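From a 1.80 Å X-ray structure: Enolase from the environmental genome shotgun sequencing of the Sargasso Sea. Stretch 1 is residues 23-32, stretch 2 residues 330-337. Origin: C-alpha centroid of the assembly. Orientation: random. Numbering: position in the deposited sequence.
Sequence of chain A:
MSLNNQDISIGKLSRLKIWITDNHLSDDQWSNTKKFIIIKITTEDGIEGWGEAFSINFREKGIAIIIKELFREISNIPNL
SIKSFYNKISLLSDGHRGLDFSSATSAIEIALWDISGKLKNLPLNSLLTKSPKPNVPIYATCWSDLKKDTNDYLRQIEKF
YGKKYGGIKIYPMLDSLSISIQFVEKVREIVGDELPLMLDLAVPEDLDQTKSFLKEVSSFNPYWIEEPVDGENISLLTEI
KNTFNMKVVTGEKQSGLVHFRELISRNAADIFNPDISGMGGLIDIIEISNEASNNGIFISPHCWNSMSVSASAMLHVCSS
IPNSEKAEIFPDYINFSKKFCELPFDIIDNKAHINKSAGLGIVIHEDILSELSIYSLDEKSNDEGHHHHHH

Stretch 1 (23-32) NHLSDDQWSN
Stretch 2 330-337: FPDYINFS

Stretch 1 has no regular helix or strand. It folds back on itself: Ser-26 N donates to Ser-31 O at 2.8 Å, and Gln-29 N donates to Ser-26 O at 3.0 Å. Asp-28 (59/23) and Gln-29 (56/33) both have positive phi. Stretch 2 is loop at Phe-330; 331-333 have helical phi/psi without the regular bonds, and Ile-334 to Ser-337 lie in a helix that continues later in the chain. Touching residues are at least 301 apart in sequence; the two stretches together bury 450 Å². The register is set by Asp-27 and Asp-332, whose CA atoms lie 4.6 Å apart.

Phe-330 (-108/100) makes no contact with stretch 1. Its O accepts from Tyr-333 N at 3.0 Å. Pro-331 (-57/-34) contributes little surface, and its O accepts from Ile-334 N at 3.0 Å.

Asp-332 (-71/-13; chi1 p, chi2 -53°) is buried, with CA-to-CB sideways to stretch 1. Asp-27 N donates a hydrogen bond to Asp-332 O at 2.9 Å, though the place of that oxygen is less sure. Its OD2 lies 3.0 Å from Ser-26 OG (chi1 p) and 3.4 Å from Trp-30 CD1, at the edge of the indole. Trp-30 has chi1 t and chi2 -110°. Water 1 lies 2.8 Å from Asp-332 OD1 and accepts a weak hydrogen bond from Trp-30 NE1 at 3.3 Å. Ser-26 OG also accepts from Ser-31 N at 2.9 Å, which ties the carboxylate's neighbour into the fold of stretch 1.

Tyr-333 (-90/-7; chi1 m, chi2 14°) has its CA-to-CB bond pointing away from stretch 1, but the end of its side chain comes nearer. Ser-26 CB meets the ring edge, 4.2 Å from Tyr-333 CD1. Water 2 donates to Asn-32 O at 2.8 Å and is hydrogen-bonded to Tyr-333 OH at 2.6 Å. It thus bridges two atoms that are themselves 3.8 Å apart, Asn-32 O and Tyr-333 OH.

Ile-334 (-67/-55; chi1 m, chi2 m) adds almost no buried area.

Asn-335 (-74/-29; chi1 m, chi2 -38°) meets Asp-27 with both backbone and side chain: its CB is 3.3 Å from Asp-27 OD1. Its N donates to Asp-27 OD2 at 2.9 Å and 161°. Phe-336 N gives a weak bond to Asp-27 OD1, 2.9 Å at 129°. Asp-27 (-55/136; chi1 m, chi2 -13°) therefore offers its two carboxylate oxygens to consecutive amides.

The CA-to-CB bond of Phe-336 (-55/-49; chi1 t, chi2 76°) points toward stretch 1. Its CE1 is 3.4 Å from His-24 CB. The His-24 and Phe-336 rings are near parallel (29°) but slid apart, with centroids 5.4 Å apart and little overlap. His-24 (-135/168) has chi1 m and chi2 -73°.

Ser-337 (-67/-34; chi1 m) does not touch stretch 1. Its OG donates to Tyr-333 O at 2.7 Å.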

# COMPACT_ATOMS: atom_id res chain seq x y z
N ASN A 23 0.41 7.14 -22.68
CA ASN A 23 0.07 8.53 -22.52
C ASN A 23 -0.29 9.09 -23.88
O ASN A 23 0.35 8.77 -24.88
CB ASN A 23 1.25 9.31 -21.93
CG ASN A 23 1.75 8.72 -20.62
OD1 ASN A 23 2.78 8.04 -20.59
ND2 ASN A 23 1.02 8.98 -19.54
N HIS A 24 -1.31 9.92 -23.91
CA HIS A 24 -1.77 10.58 -25.12
C HIS A 24 -2.03 12.05 -24.79
O HIS A 24 -2.03 12.41 -23.61
CB HIS A 24 -3.00 9.84 -25.66
CG HIS A 24 -2.69 8.45 -26.16
ND1 HIS A 24 -2.01 8.22 -27.35
CD2 HIS A 24 -2.96 7.22 -25.65
CE1 HIS A 24 -1.88 6.92 -27.54
NE2 HIS A 24 -2.44 6.29 -26.51
N LEU A 25 -2.22 12.90 -25.78
CA LEU A 25 -2.59 14.29 -25.48
C LEU A 25 -4.08 14.28 -25.15
O LEU A 25 -4.85 13.61 -25.82
CB LEU A 25 -2.31 15.23 -26.64
CG LEU A 25 -0.84 15.56 -26.86
CD1 LEU A 25 -0.73 16.45 -28.10
CD2 LEU A 25 -0.29 16.29 -25.63
N SER A 26 -4.46 15.01 -24.10
CA SER A 26 -5.86 15.06 -23.70
C SER A 26 -6.59 16.06 -24.60
O SER A 26 -6.00 16.63 -25.51
CB SER A 26 -6.00 15.43 -22.22
OG SER A 26 -5.62 16.78 -22.02
N ASP A 27 -7.88 16.26 -24.36
CA ASP A 27 -8.67 17.17 -25.22
C ASP A 27 -8.04 18.59 -25.29
O ASP A 27 -7.61 19.16 -24.27
CB ASP A 27 -10.15 17.28 -24.76
CG ASP A 27 -10.85 15.92 -24.55
OD1 ASP A 27 -10.33 14.84 -24.97
OD2 ASP A 27 -11.97 15.95 -23.93
N ASP A 28 -7.99 19.17 -26.50
CA ASP A 28 -7.40 20.52 -26.70
C ASP A 28 -5.93 20.59 -26.26
O ASP A 28 -5.40 21.69 -25.97
CB ASP A 28 -8.25 21.61 -26.00
CG ASP A 28 -9.75 21.43 -26.25
OD1 ASP A 28 -10.15 21.40 -27.43
OD2 ASP A 28 -10.53 21.33 -25.26
N GLN A 29 -5.26 19.43 -26.22
CA GLN A 29 -3.85 19.36 -25.87
C GLN A 29 -3.59 20.00 -24.49
O GLN A 29 -2.54 20.59 -24.23
CB GLN A 29 -2.96 19.97 -26.98
CG GLN A 29 -3.23 19.35 -28.38
CD GLN A 29 -4.43 19.94 -29.07
OE1 GLN A 29 -4.60 21.16 -29.08
NE2 GLN A 29 -5.28 19.10 -29.63
N TRP A 30 -4.59 19.87 -23.61
CA TRP A 30 -4.52 20.53 -22.29
C TRP A 30 -3.48 19.86 -21.37
O TRP A 30 -2.75 20.55 -20.64
CB TRP A 30 -5.93 20.53 -21.64
CG TRP A 30 -5.88 20.91 -20.19
CD1 TRP A 30 -6.11 20.11 -19.12
CD2 TRP A 30 -5.52 22.20 -19.66
NE1 TRP A 30 -5.95 20.83 -17.95
CE2 TRP A 30 -5.57 22.10 -18.25
CE3 TRP A 30 -5.16 23.42 -20.24
CZ2 TRP A 30 -5.27 23.19 -17.40
CZ3 TRP A 30 -4.86 24.52 -19.39
CH2 TRP A 30 -4.93 24.38 -17.99
N SER A 31 -3.41 18.54 -21.44
CA SER A 31 -2.51 17.71 -20.62
C SER A 31 -2.09 16.43 -21.35
O SER A 31 -2.56 16.15 -22.45
CB SER A 31 -3.26 17.32 -19.33
OG SER A 31 -2.35 16.85 -18.33
N ASN A 32 -1.18 15.65 -20.76
CA ASN A 32 -1.03 14.25 -21.18
C ASN A 32 -2.03 13.48 -20.34
O ASN A 32 -2.23 13.79 -19.15
CB ASN A 32 0.39 13.71 -20.94
CG ASN A 32 1.47 14.56 -21.60
OD1 ASN A 32 1.44 14.79 -22.81
ND2 ASN A 32 2.44 15.04 -20.80
N PHE A 330 -12.79 14.78 -15.14
CA PHE A 330 -11.71 15.47 -15.83
C PHE A 330 -12.25 15.74 -17.22
O PHE A 330 -12.33 14.83 -18.03
CB PHE A 330 -10.45 14.60 -15.90
CG PHE A 330 -9.66 14.60 -14.65
CD1 PHE A 330 -8.51 15.36 -14.54
CD2 PHE A 330 -10.09 13.85 -13.56
CE1 PHE A 330 -7.78 15.36 -13.35
CE2 PHE A 330 -9.37 13.85 -12.35
CZ PHE A 330 -8.21 14.62 -12.25
N PRO A 331 -12.71 16.98 -17.46
CA PRO A 331 -13.35 17.24 -18.74
C PRO A 331 -12.43 16.91 -19.92
O PRO A 331 -12.92 16.41 -20.92
CB PRO A 331 -13.66 18.73 -18.69
CG PRO A 331 -13.88 19.00 -17.23
CD PRO A 331 -12.73 18.17 -16.58
N ASP A 332 -11.12 17.12 -19.76
CA ASP A 332 -10.17 16.89 -20.87
C ASP A 332 -9.96 15.42 -21.20
O ASP A 332 -9.37 15.09 -22.22
CB ASP A 332 -8.83 17.60 -20.64
CG ASP A 332 -8.17 17.24 -19.30
OD1 ASP A 332 -8.84 17.37 -18.24
OD2 ASP A 332 -6.99 16.86 -19.32
N TYR A 333 -10.42 14.53 -20.32
CA TYR A 333 -10.38 13.09 -20.57
C TYR A 333 -11.65 12.58 -21.25
O TYR A 333 -11.74 11.38 -21.63
CB TYR A 333 -10.22 12.36 -19.23
CG TYR A 333 -8.81 12.40 -18.62
CD1 TYR A 333 -7.82 13.28 -19.09
CD2 TYR A 333 -8.48 11.54 -17.57
CE1 TYR A 333 -6.51 13.29 -18.52
CE2 TYR A 333 -7.20 11.55 -17.00
CZ TYR A 333 -6.23 12.40 -17.48
OH TYR A 333 -4.97 12.37 -16.91
N ILE A 334 -12.65 13.45 -21.41
CA ILE A 334 -13.92 12.97 -21.96
C ILE A 334 -13.81 12.55 -23.43
O ILE A 334 -14.17 11.43 -23.78
CB ILE A 334 -15.06 13.98 -21.78
CG1 ILE A 334 -15.37 14.21 -20.28
CG2 ILE A 334 -16.30 13.51 -22.54
CD1 ILE A 334 -16.22 13.10 -19.62
N ASN A 335 -13.32 13.42 -24.30
CA ASN A 335 -13.28 13.03 -25.72
C ASN A 335 -12.18 12.02 -25.99
O ASN A 335 -12.32 11.16 -26.87
CB ASN A 335 -13.13 14.23 -26.64
CG ASN A 335 -14.35 15.13 -26.59
OD1 ASN A 335 -15.50 14.68 -26.49
ND2 ASN A 335 -14.11 16.43 -26.66
N PHE A 336 -11.09 12.06 -25.20
CA PHE A 336 -10.13 10.99 -25.29
C PHE A 336 -10.80 9.62 -25.05
O PHE A 336 -10.56 8.65 -25.78
CB PHE A 336 -8.98 11.13 -24.29
CG PHE A 336 -8.03 9.98 -24.37
CD1 PHE A 336 -7.12 9.91 -25.43
CD2 PHE A 336 -8.08 8.94 -23.45
CE1 PHE A 336 -6.27 8.86 -25.55
CE2 PHE A 336 -7.23 7.86 -23.57
CZ PHE A 336 -6.32 7.81 -24.62
N SER A 337 -11.59 9.54 -23.99
CA SER A 337 -12.24 8.28 -23.61
C SER A 337 -13.27 7.90 -24.68
O SER A 337 -13.50 6.72 -24.96
CB SER A 337 -12.90 8.42 -22.25
OG SER A 337 -11.94 8.72 -21.24
O HOH W 1 -8.25 19.21 -16.22
O HOH W 2 -3.79 14.70 -17.05